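Local atomic coordinates of pentacotripeptide-repeat region of PRORP domain-containing protein (Brachypodium distachyon, PDB entry 4ME2), a protein that probably binds RNA in a sequence-specific way, consistent with a chloroplast pentatricopeptide repeat protein that recognises group II intron RNA. Residues H106-R109 / W113-P116; E119-F124 / D140-A145; E144-E149 / G161-E166; R189-A194 / Y205-M210. One frame throughout, in Å; residues are numbered along the deposited sequence.

Contact 1: residues H106-R109 / W113-P116; sequences HVAR and WYRP
The chain turns back so tightly after helix 98-109 that the CA atoms of Arg-109 and Tyr-114 lie 5.8 Å apart, the smallest such separation between the two segments. These are the C-terminal part of one helix and the loop leading to helix 118-126 in the helix-turn-helix array of a pentatricopeptide repeat protein. Tyr-114 buries the largest share of the surface. Its CG lies anti to the backbone N (chi1 -174°), which lays the phenol ring against Arg-109: CA of Arg-109 sits over the ring centre in a CH-pi contact, 3.6 Å from the ring centroid. Further along the same face, Arg-109 CG meets Tyr-114 CZ at 3.6 Å, the two side chains running side by side in the same direction. Nearer the backbone, Tyr-114 CB comes to 3.2 Å from the carbonyl O of Ala-108. The methyl group of Ala-108 is also touched by the indole, its CB 3.8 Å from CH2 of Trp-113, and Leu-85 of helix 82-94 packs on both residues. The Tyr-114 hydroxyl is hydrogen-bonded to Tyr-121 OH, and Arg-109 NE forms a salt bridge with Glu-149, so the paired side chains bring their polar ends to the neighbouring helices. With an alanine in place of Tyr-114, the aliphatic part of Arg-109 would probably lose the ring beside it and Tyr-121 OH would lose a hydrogen-bond partner. The guanidinium has a further hold within its own helix: NH1 of Arg-109 donates to ND1 of His-106 over 3.0 Å, with NH1 close to the imidazole plane.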
# COMPACT_ATOMS: atom_id res chain seq x y z
N HIS A 106 6.09 1.53 -7.98
CA HIS A 106 7.38 1.75 -7.31
C HIS A 106 8.27 2.74 -8.03
O HIS A 106 9.02 3.48 -7.38
CB HIS A 106 8.09 0.44 -7.05
CG HIS A 106 7.51 -0.35 -5.91
ND1 HIS A 106 7.36 0.17 -4.67
CD2 HIS A 106 7.05 -1.66 -5.85
CE1 HIS A 106 6.83 -0.77 -3.86
NE2 HIS A 106 6.64 -1.89 -4.59
N VAL A 107 8.18 2.78 -9.36
CA VAL A 107 8.86 3.83 -10.11
C VAL A 107 8.27 5.18 -9.71
O VAL A 107 9.00 6.12 -9.41
CB VAL A 107 8.77 3.63 -11.64
CG1 VAL A 107 9.42 4.79 -12.37
CG2 VAL A 107 9.44 2.32 -12.06
N ALA A 108 6.94 5.28 -9.67
CA ALA A 108 6.29 6.55 -9.30
C ALA A 108 6.70 7.01 -7.90
O ALA A 108 6.91 8.21 -7.66
CB ALA A 108 4.77 6.43 -9.40
N ARG A 109 6.82 6.05 -6.99
CA ARG A 109 7.10 6.36 -5.58
C ARG A 109 8.44 7.08 -5.38
O ARG A 109 8.62 7.76 -4.37
CB ARG A 109 7.05 5.08 -4.73
CG ARG A 109 5.66 4.47 -4.54
CD ARG A 109 5.69 3.25 -3.63
NE ARG A 109 6.42 3.58 -2.41
CZ ARG A 109 7.66 3.19 -2.13
NH1 ARG A 109 8.32 2.39 -2.95
NH2 ARG A 109 8.24 3.60 -1.00
N TRP A 113 7.58 14.34 -7.68
CA TRP A 113 6.19 14.79 -7.57
C TRP A 113 5.31 13.90 -6.73
O TRP A 113 4.16 14.26 -6.42
CB TRP A 113 5.59 15.00 -8.95
CG TRP A 113 5.83 13.85 -9.89
CD1 TRP A 113 6.77 13.76 -10.91
CD2 TRP A 113 5.13 12.56 -9.89
NE1 TRP A 113 6.69 12.54 -11.54
CE2 TRP A 113 5.72 11.78 -10.98
CE3 TRP A 113 4.09 12.01 -9.15
CZ2 TRP A 113 5.29 10.50 -11.28
CZ3 TRP A 113 3.66 10.71 -9.46
CH2 TRP A 113 4.24 9.98 -10.50
N TYR A 114 5.83 12.75 -6.32
CA TYR A 114 5.00 11.73 -5.67
C TYR A 114 4.48 12.12 -4.29
O TYR A 114 5.23 12.66 -3.48
CB TYR A 114 5.75 10.40 -5.58
CG TYR A 114 4.91 9.26 -5.05
CD1 TYR A 114 3.99 8.61 -5.87
CD2 TYR A 114 5.04 8.84 -3.73
CE1 TYR A 114 3.22 7.57 -5.39
CE2 TYR A 114 4.26 7.80 -3.24
CZ TYR A 114 3.35 7.17 -4.07
OH TYR A 114 2.58 6.14 -3.60
N ARG A 115 3.20 11.85 -4.05
CA ARG A 115 2.58 11.99 -2.74
C ARG A 115 1.88 10.71 -2.31
O ARG A 115 0.90 10.29 -2.93
CB ARG A 115 1.57 13.14 -2.74
CG ARG A 115 2.20 14.52 -2.81
CD ARG A 115 1.54 15.35 -3.89
NE ARG A 115 0.21 15.84 -3.52
CZ ARG A 115 -0.02 16.98 -2.88
NH1 ARG A 115 0.98 17.77 -2.52
NH2 ARG A 115 -1.27 17.33 -2.59
N PRO A 116 2.36 10.08 -1.22
CA PRO A 116 1.78 8.83 -0.73
C PRO A 116 0.27 8.95 -0.54
O PRO A 116 -0.21 9.91 0.08
CB PRO A 116 2.47 8.62 0.62
CG PRO A 116 3.77 9.33 0.48
CD PRO A 116 3.48 10.53 -0.37

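Contact 2: residues E119-F124 / D140-A145; sequences ELYATF and DALVEA
Leu-142 sets one methyl group, CD1, over a face of the Tyr-121 ring, and this is the heart of the contact. The CH-pi geometry is clear: CD1 of Leu-142 lies 4.3 Å from the centroid of the Tyr-121 ring and 26° off the ring normal. It is displaced toward one side of the ring, since its closest atom there is Tyr-121 CE1, at 3.9 Å. The other methyl, CD2 of Leu-142, reaches Tyr-121 CD1 at 4.2 Å and also approaches CB of Phe-124 at 4.3 Å, so the branched end spans two residues one helical turn apart. Leu-142 owes this reach to a CG placed opposite the backbone N (chi1 177°), which extends the branch toward helix 118-126. The CA atoms of Tyr-121 and Leu-142 are 7.9 Å apart, the nearest such pair across the segments. The contact thus joins helices 118-126 and 133-151, consecutive in the pentatricopeptide repeat fold, near the centre of the chain. Other helices close in around this pair: Leu-105 of helix 98-109 touches both Tyr-121 and Phe-124, while Leu-174 of helix 168-180 also packs on Tyr-121. The phenol oxygen is fixed separately, by a hydrogen bond to Glu-149, about two turns beyond Leu-142 on its helix, which probably restrains the swing of the ring that the leucine covers. Between the segments themselves the chemistry is wholly apolar, which implies that dispersion and the exclusion of water hold these faces together, while hydrogen bonds to the hydroxyl probably help to hold the ring in place.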
# COMPACT_ATOMS: atom_id res chain seq x y z
N GLU A 119 -5.08 5.30 -0.11
CA GLU A 119 -6.22 4.80 -0.88
C GLU A 119 -5.76 4.16 -2.19
O GLU A 119 -6.34 3.15 -2.63
CB GLU A 119 -7.26 5.90 -1.11
CG GLU A 119 -8.57 5.39 -1.69
CD GLU A 119 -9.73 6.34 -1.48
OE1 GLU A 119 -9.53 7.43 -0.90
OE2 GLU A 119 -10.86 5.99 -1.89
N LEU A 120 -4.73 4.71 -2.81
CA LEU A 120 -4.15 4.10 -4.00
C LEU A 120 -3.54 2.76 -3.62
O LEU A 120 -3.74 1.75 -4.30
CB LEU A 120 -3.09 5.01 -4.63
CG LEU A 120 -2.37 4.42 -5.85
CD1 LEU A 120 -3.36 4.00 -6.93
CD2 LEU A 120 -1.36 5.42 -6.40
N TYR A 121 -2.80 2.75 -2.51
CA TYR A 121 -2.26 1.49 -2.02
C TYR A 121 -3.38 0.48 -1.74
O TYR A 121 -3.22 -0.71 -2.03
CB TYR A 121 -1.40 1.70 -0.77
CG TYR A 121 -0.14 2.52 -0.99
CD1 TYR A 121 0.46 2.61 -2.26
CD2 TYR A 121 0.45 3.21 0.07
CE1 TYR A 121 1.62 3.36 -2.45
CE2 TYR A 121 1.61 3.95 -0.12
CZ TYR A 121 2.19 4.03 -1.37
OH TYR A 121 3.34 4.78 -1.54
N ALA A 122 -4.50 0.95 -1.19
CA ALA A 122 -5.63 0.07 -0.93
C ALA A 122 -6.12 -0.60 -2.21
O ALA A 122 -6.45 -1.79 -2.19
CB ALA A 122 -6.77 0.83 -0.25
N THR A 123 -6.14 0.15 -3.31
CA THR A 123 -6.55 -0.40 -4.60
C THR A 123 -5.61 -1.51 -5.09
O THR A 123 -6.06 -2.54 -5.60
CB THR A 123 -6.72 0.72 -5.65
OG1 THR A 123 -7.82 1.54 -5.25
CG2 THR A 123 -7.02 0.13 -7.03
N PHE A 124 -4.30 -1.33 -4.91
CA PHE A 124 -3.35 -2.38 -5.25
C PHE A 124 -3.52 -3.61 -4.36
O PHE A 124 -3.34 -4.74 -4.81
CB PHE A 124 -1.91 -1.86 -5.20
CG PHE A 124 -1.48 -1.20 -6.47
CD1 PHE A 124 -0.85 -1.94 -7.47
CD2 PHE A 124 -1.72 0.15 -6.70
CE1 PHE A 124 -0.46 -1.35 -8.66
CE2 PHE A 124 -1.33 0.76 -7.89
CZ PHE A 124 -0.70 0.00 -8.87
N ASP A 140 2.92 -7.16 1.32
CA ASP A 140 3.56 -6.90 2.62
C ASP A 140 4.70 -5.91 2.47
O ASP A 140 4.89 -5.03 3.32
CB ASP A 140 4.09 -8.19 3.26
CG ASP A 140 2.99 -9.15 3.66
OD1 ASP A 140 1.79 -8.79 3.61
OD2 ASP A 140 3.35 -10.29 4.02
N ALA A 141 5.47 -6.06 1.39
CA ALA A 141 6.59 -5.18 1.10
C ALA A 141 6.12 -3.76 0.80
O ALA A 141 6.76 -2.80 1.23
CB ALA A 141 7.45 -5.73 -0.04
N LEU A 142 5.01 -3.64 0.08
CA LEU A 142 4.44 -2.32 -0.22
C LEU A 142 4.06 -1.59 1.07
O LEU A 142 4.27 -0.38 1.19
CB LEU A 142 3.23 -2.45 -1.16
CG LEU A 142 2.48 -1.16 -1.50
CD1 LEU A 142 3.39 -0.16 -2.20
CD2 LEU A 142 1.25 -1.47 -2.34
N VAL A 143 3.51 -2.33 2.03
CA VAL A 143 3.13 -1.75 3.31
C VAL A 143 4.35 -1.28 4.10
O VAL A 143 4.34 -0.20 4.67
CB VAL A 143 2.23 -2.69 4.14
CG1 VAL A 143 2.08 -2.19 5.56
CG2 VAL A 143 0.87 -2.81 3.48
N GLU A 144 5.42 -2.09 4.10
CA GLU A 144 6.67 -1.65 4.71
C GLU A 144 7.19 -0.37 4.05
O GLU A 144 7.68 0.52 4.74
CB GLU A 144 7.73 -2.75 4.66
CG GLU A 144 7.40 -3.95 5.52
CD GLU A 144 7.20 -3.60 6.97
OE1 GLU A 144 8.11 -2.99 7.57
OE2 GLU A 144 6.14 -3.95 7.53
N ALA A 145 7.07 -0.29 2.72
CA ALA A 145 7.54 0.88 1.97
C ALA A 145 6.72 2.13 2.30
O ALA A 145 7.27 3.23 2.38
CB ALA A 145 7.52 0.60 0.46

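Contact 3: residues E144-E149 / G161-E166; sequences EAFIEE and GVWVGE
Trp-163 turns the edge of its six-membered ring toward the face of Phe-146, and the two planes stand at 84° in an offset edge-to-face pair with centroids 5.5 Å apart. The contact is made by CZ3 and CH2 of the indole; the shorter approach is CZ3 of Trp-163 to CZ of Phe-146, 3.8 Å. The first torsions send the two rings toward each other. Phe-146 has CG anti to the backbone N (chi1 168°), and although its CA-CB bond does not aim at the loop, the far end of the ring arrives there. Trp-163 instead keeps CG beside its backbone N and opposite the carbonyl carbon (chi1 -63°), which carries the benzo edge in to the helix. There CZ2 of Trp-163 also lies 4.4 Å from CG2 of Ile-147. The setting is the loop that follows helix 133-151 in this pentatricopeptide repeat array, where a type I beta turn from Trp-163 to Glu-166 is closed by a bond of 3.0 Å from Glu-166 N to Trp-163 O. That turn brings OE2 of Glu-166 to the rim of the phenylalanine, near its plane and 4.4 Å from Phe-146 CZ, while OE1 of the same carboxylate forms a salt bridge with Lys-150. Phe-146 also meets the ring of Tyr-121, and Pro-118 touches both it and Glu-166. A serine in place of Phe-146 would probably open a gap beside Trp-163 and leave its indole edge without the aromatic face it meets. Beyond the tryptophan, helix 184-197 continues the packing, with Ala-194 resting on the indole.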
# COMPACT_ATOMS: atom_id res chain seq x y z
N GLU A 144 5.42 -2.09 4.10
CA GLU A 144 6.67 -1.65 4.71
C GLU A 144 7.19 -0.37 4.05
O GLU A 144 7.68 0.52 4.74
CB GLU A 144 7.73 -2.75 4.66
CG GLU A 144 7.40 -3.95 5.52
CD GLU A 144 7.20 -3.60 6.97
OE1 GLU A 144 8.11 -2.99 7.57
OE2 GLU A 144 6.14 -3.95 7.53
N ALA A 145 7.07 -0.29 2.72
CA ALA A 145 7.54 0.88 1.97
C ALA A 145 6.72 2.13 2.30
O ALA A 145 7.27 3.23 2.38
CB ALA A 145 7.52 0.60 0.46
N PHE A 146 5.42 1.95 2.51
CA PHE A 146 4.54 3.04 2.89
C PHE A 146 4.93 3.56 4.27
O PHE A 146 5.07 4.77 4.46
CB PHE A 146 3.09 2.56 2.88
CG PHE A 146 2.11 3.51 3.53
CD1 PHE A 146 2.08 4.86 3.18
CD2 PHE A 146 1.20 3.04 4.48
CE1 PHE A 146 1.17 5.73 3.78
CE2 PHE A 146 0.29 3.90 5.07
CZ PHE A 146 0.27 5.25 4.72
N ILE A 147 5.12 2.65 5.22
CA ILE A 147 5.47 3.07 6.58
C ILE A 147 6.80 3.81 6.58
O ILE A 147 6.93 4.87 7.20
CB ILE A 147 5.46 1.88 7.57
CG1 ILE A 147 4.03 1.34 7.71
CG2 ILE A 147 5.99 2.30 8.94
CD1 ILE A 147 3.93 0.02 8.45
N GLU A 148 7.77 3.26 5.85
CA GLU A 148 9.10 3.88 5.74
C GLU A 148 9.04 5.25 5.08
O GLU A 148 9.62 6.21 5.60
CB GLU A 148 10.08 2.96 5.01
CG GLU A 148 11.39 3.65 4.63
CD GLU A 148 12.59 2.72 4.61
OE1 GLU A 148 12.42 1.49 4.81
OE2 GLU A 148 13.72 3.22 4.40
N GLU A 149 8.35 5.36 3.95
CA GLU A 149 8.29 6.65 3.26
C GLU A 149 7.66 7.75 4.12
O GLU A 149 7.98 8.92 3.97
CB GLU A 149 7.61 6.55 1.89
CG GLU A 149 6.10 6.39 1.93
CD GLU A 149 5.50 5.94 0.61
OE1 GLU A 149 6.23 5.83 -0.39
OE2 GLU A 149 4.27 5.70 0.57
N GLY A 161 4.63 14.42 14.82
CA GLY A 161 4.84 13.12 14.22
C GLY A 161 4.22 12.99 12.84
O GLY A 161 3.35 13.78 12.46
N VAL A 162 4.65 11.98 12.10
CA VAL A 162 4.23 11.84 10.72
C VAL A 162 2.77 11.47 10.57
O VAL A 162 2.20 11.67 9.51
CB VAL A 162 5.08 10.78 9.99
CG1 VAL A 162 6.53 11.22 9.93
CG2 VAL A 162 4.95 9.43 10.67
N TRP A 163 2.16 10.95 11.63
CA TRP A 163 0.87 10.30 11.51
C TRP A 163 -0.30 11.05 12.06
O TRP A 163 -1.44 10.75 11.71
CB TRP A 163 0.90 8.94 12.18
CG TRP A 163 1.85 7.95 11.58
CD1 TRP A 163 3.04 7.49 12.11
CD2 TRP A 163 1.68 7.21 10.34
NE1 TRP A 163 3.61 6.56 11.30
CE2 TRP A 163 2.85 6.35 10.22
CE3 TRP A 163 0.73 7.19 9.35
CZ2 TRP A 163 3.04 5.51 9.14
CZ3 TRP A 163 0.92 6.34 8.27
CH2 TRP A 163 2.05 5.52 8.17
N VAL A 164 -0.05 12.02 12.93
CA VAL A 164 -1.14 12.75 13.60
C VAL A 164 -2.11 13.45 12.63
O VAL A 164 -3.30 13.58 12.93
CB VAL A 164 -0.60 13.73 14.67
CG1 VAL A 164 -1.69 14.66 15.18
CG2 VAL A 164 0.00 12.94 15.82
N GLY A 165 -1.60 13.89 11.48
CA GLY A 165 -2.43 14.57 10.49
C GLY A 165 -2.93 13.68 9.36
O GLY A 165 -3.47 14.18 8.37
N GLU A 166 -2.74 12.37 9.50
CA GLU A 166 -3.12 11.41 8.45
C GLU A 166 -4.62 11.34 8.19
O GLU A 166 -5.42 11.38 9.13
CB GLU A 166 -2.60 10.01 8.81
CG GLU A 166 -2.67 9.01 7.67
CD GLU A 166 -1.72 9.34 6.54
OE1 GLU A 166 -0.69 10.01 6.80
OE2 GLU A 166 -1.99 8.95 5.39

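Contact 4: residues R189-A194 / Y205-M210; sequences RVYEAA and YMYRVM
Tyr-191 and Met-206 both place CG opposite their backbone N (chi1 175° and 173°), and the two side chains, extended from facing helices, slide past each other in opposite directions. This first torsion sets Met-206 CG in the plane of the Tyr-191 ring, 4.0 Å from Tyr-191 CD2; the bends at the next two keep the sulfur at the ring edge, a Met-aromatic contact with SD 5.4 Å from the centroid. Met-210, one turn on, comes in obliquely instead: its folded chain brings CE to 3.6 Å from Tyr-191 CB and SD to 5.2 Å from the ring centroid. Tyr-207 crosses Tyr-191 at about a right angle. Its ring edge meets the hydroxyl, CE1 of Tyr-207 lying 3.2 Å from Tyr-191 OH, which sits near the plane of that ring. The helices involved, 184-197 and 204-216, pass at 144° between their directions in these segments, with axes 11.8 Å apart, as consecutive helices of the repeat array. Helix 220-236 covers the contact further: Val-226 touches Tyr-191 and Met-210, and Asp-229 is hydrogen-bonded to the Tyr-191 hydroxyl through OD2. One tyrosine therefore plays two roles, its carbon ring wedged among thioethers whose polarisable sulfurs suit an aromatic neighbour, and its buried oxygen satisfied by a carboxylate of the next helix.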
# COMPACT_ATOMS: atom_id res chain seq x y z
N ARG A 189 0.91 -3.89 11.20
CA ARG A 189 2.02 -2.94 11.04
C ARG A 189 1.51 -1.52 10.86
O ARG A 189 1.97 -0.60 11.54
CB ARG A 189 2.95 -3.34 9.88
CG ARG A 189 4.00 -4.38 10.24
CD ARG A 189 5.42 -3.82 10.19
NE ARG A 189 5.59 -2.59 10.95
CZ ARG A 189 6.41 -1.59 10.63
NH1 ARG A 189 7.16 -1.64 9.53
NH2 ARG A 189 6.48 -0.52 11.41
N VAL A 190 0.55 -1.34 9.95
CA VAL A 190 -0.03 -0.01 9.70
C VAL A 190 -0.77 0.52 10.93
O VAL A 190 -0.57 1.68 11.34
CB VAL A 190 -1.02 -0.03 8.51
CG1 VAL A 190 -1.77 1.29 8.43
CG2 VAL A 190 -0.29 -0.30 7.21
N TYR A 191 -1.63 -0.32 11.50
CA TYR A 191 -2.40 0.07 12.68
C TYR A 191 -1.47 0.48 13.83
O TYR A 191 -1.67 1.53 14.46
CB TYR A 191 -3.34 -1.06 13.11
CG TYR A 191 -4.06 -0.78 14.41
CD1 TYR A 191 -3.56 -1.26 15.62
CD2 TYR A 191 -5.25 -0.05 14.43
CE1 TYR A 191 -4.23 -1.01 16.82
CE2 TYR A 191 -5.92 0.21 15.62
CZ TYR A 191 -5.40 -0.27 16.81
OH TYR A 191 -6.07 -0.02 17.98
N GLU A 192 -0.45 -0.32 14.09
CA GLU A 192 0.48 -0.03 15.18
C GLU A 192 1.25 1.27 14.94
O GLU A 192 1.31 2.12 15.83
CB GLU A 192 1.45 -1.19 15.38
CG GLU A 192 2.53 -0.89 16.41
CD GLU A 192 3.52 -2.03 16.55
OE1 GLU A 192 3.66 -2.56 17.67
OE2 GLU A 192 4.16 -2.39 15.54
N ALA A 193 1.83 1.42 13.76
CA ALA A 193 2.63 2.61 13.45
C ALA A 193 1.81 3.90 13.48
O ALA A 193 2.23 4.88 14.09
CB ALA A 193 3.35 2.45 12.12
N ALA A 194 0.64 3.88 12.84
CA ALA A 194 -0.17 5.09 12.72
C ALA A 194 -1.04 5.37 13.94
O ALA A 194 -1.03 6.49 14.48
CB ALA A 194 -1.04 5.02 11.46
N TYR A 205 -14.84 2.42 14.19
CA TYR A 205 -14.74 1.59 12.99
C TYR A 205 -13.34 0.99 12.78
O TYR A 205 -13.24 -0.19 12.47
CB TYR A 205 -15.18 2.37 11.75
CG TYR A 205 -15.20 1.56 10.47
CD1 TYR A 205 -15.88 0.35 10.41
CD2 TYR A 205 -14.53 2.01 9.34
CE1 TYR A 205 -15.89 -0.40 9.25
CE2 TYR A 205 -14.54 1.27 8.17
CZ TYR A 205 -15.22 0.06 8.13
OH TYR A 205 -15.25 -0.67 6.98
N MET A 206 -12.28 1.77 12.93
CA MET A 206 -10.93 1.23 12.79
C MET A 206 -10.68 0.09 13.79
O MET A 206 -10.10 -0.93 13.43
CB MET A 206 -9.88 2.31 12.97
CG MET A 206 -8.45 1.80 13.02
SD MET A 206 -7.88 1.05 11.48
CE MET A 206 -7.17 2.47 10.66
N TYR A 207 -11.12 0.29 15.03
CA TYR A 207 -10.94 -0.72 16.07
C TYR A 207 -11.67 -2.02 15.73
O TYR A 207 -11.12 -3.11 15.90
CB TYR A 207 -11.40 -0.20 17.43
CG TYR A 207 -10.62 0.99 17.94
CD1 TYR A 207 -9.23 0.96 17.99
CD2 TYR A 207 -11.28 2.13 18.38
CE1 TYR A 207 -8.52 2.05 18.45
CE2 TYR A 207 -10.57 3.22 18.84
CZ TYR A 207 -9.19 3.18 18.88
OH TYR A 207 -8.48 4.26 19.34
N ARG A 208 -12.90 -1.90 15.26
CA ARG A 208 -13.70 -3.07 14.96
C ARG A 208 -13.11 -3.85 13.78
O ARG A 208 -13.07 -5.07 13.81
CB ARG A 208 -15.16 -2.69 14.67
CG ARG A 208 -15.87 -2.01 15.83
CD ARG A 208 -17.34 -1.81 15.53
NE ARG A 208 -17.95 -3.04 15.03
CZ ARG A 208 -19.26 -3.23 14.85
NH1 ARG A 208 -20.13 -2.27 15.13
NH2 ARG A 208 -19.69 -4.40 14.40
N VAL A 209 -12.65 -3.12 12.77
CA VAL A 209 -12.00 -3.73 11.61
C VAL A 209 -10.84 -4.59 12.08
O VAL A 209 -10.72 -5.77 11.71
CB VAL A 209 -11.48 -2.67 10.61
CG1 VAL A 209 -10.59 -3.31 9.55
CG2 VAL A 209 -12.64 -1.95 9.95
N MET A 210 -9.99 -4.00 12.92
CA MET A 210 -8.75 -4.62 13.35
C MET A 210 -8.97 -5.75 14.36
O MET A 210 -8.40 -6.83 14.21
CB MET A 210 -7.79 -3.56 13.90
CG MET A 210 -7.07 -2.79 12.80
SD MET A 210 -5.99 -3.87 11.83
CE MET A 210 -4.83 -4.37 13.10

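Helix 133-151 connects the first three contacts: its residues 140-145 serve contact 2 and 144-149 contact 3, while Glu-149 reaches back to contact 1. There Arg-109 NE lies 3.0 Å from Glu-149 OE1 in a salt bridge, and Tyr-121 OH of contact 2 sits between Tyr-114 OH, at 2.6 Å, and Glu-149 OE2, at 2.5 Å, both probable hydrogen bonds. On the side of contact 4, Glu-144 OE1 makes a salt bridge of 2.6 Å with Arg-189 NH1 of contact 4, and Trp-163 CE3 packs 3.5 Å from Ala-194 CB. Contacts 1 and 4 do not touch; their centres are about 24 Å apart, on opposite sides of the chain centre.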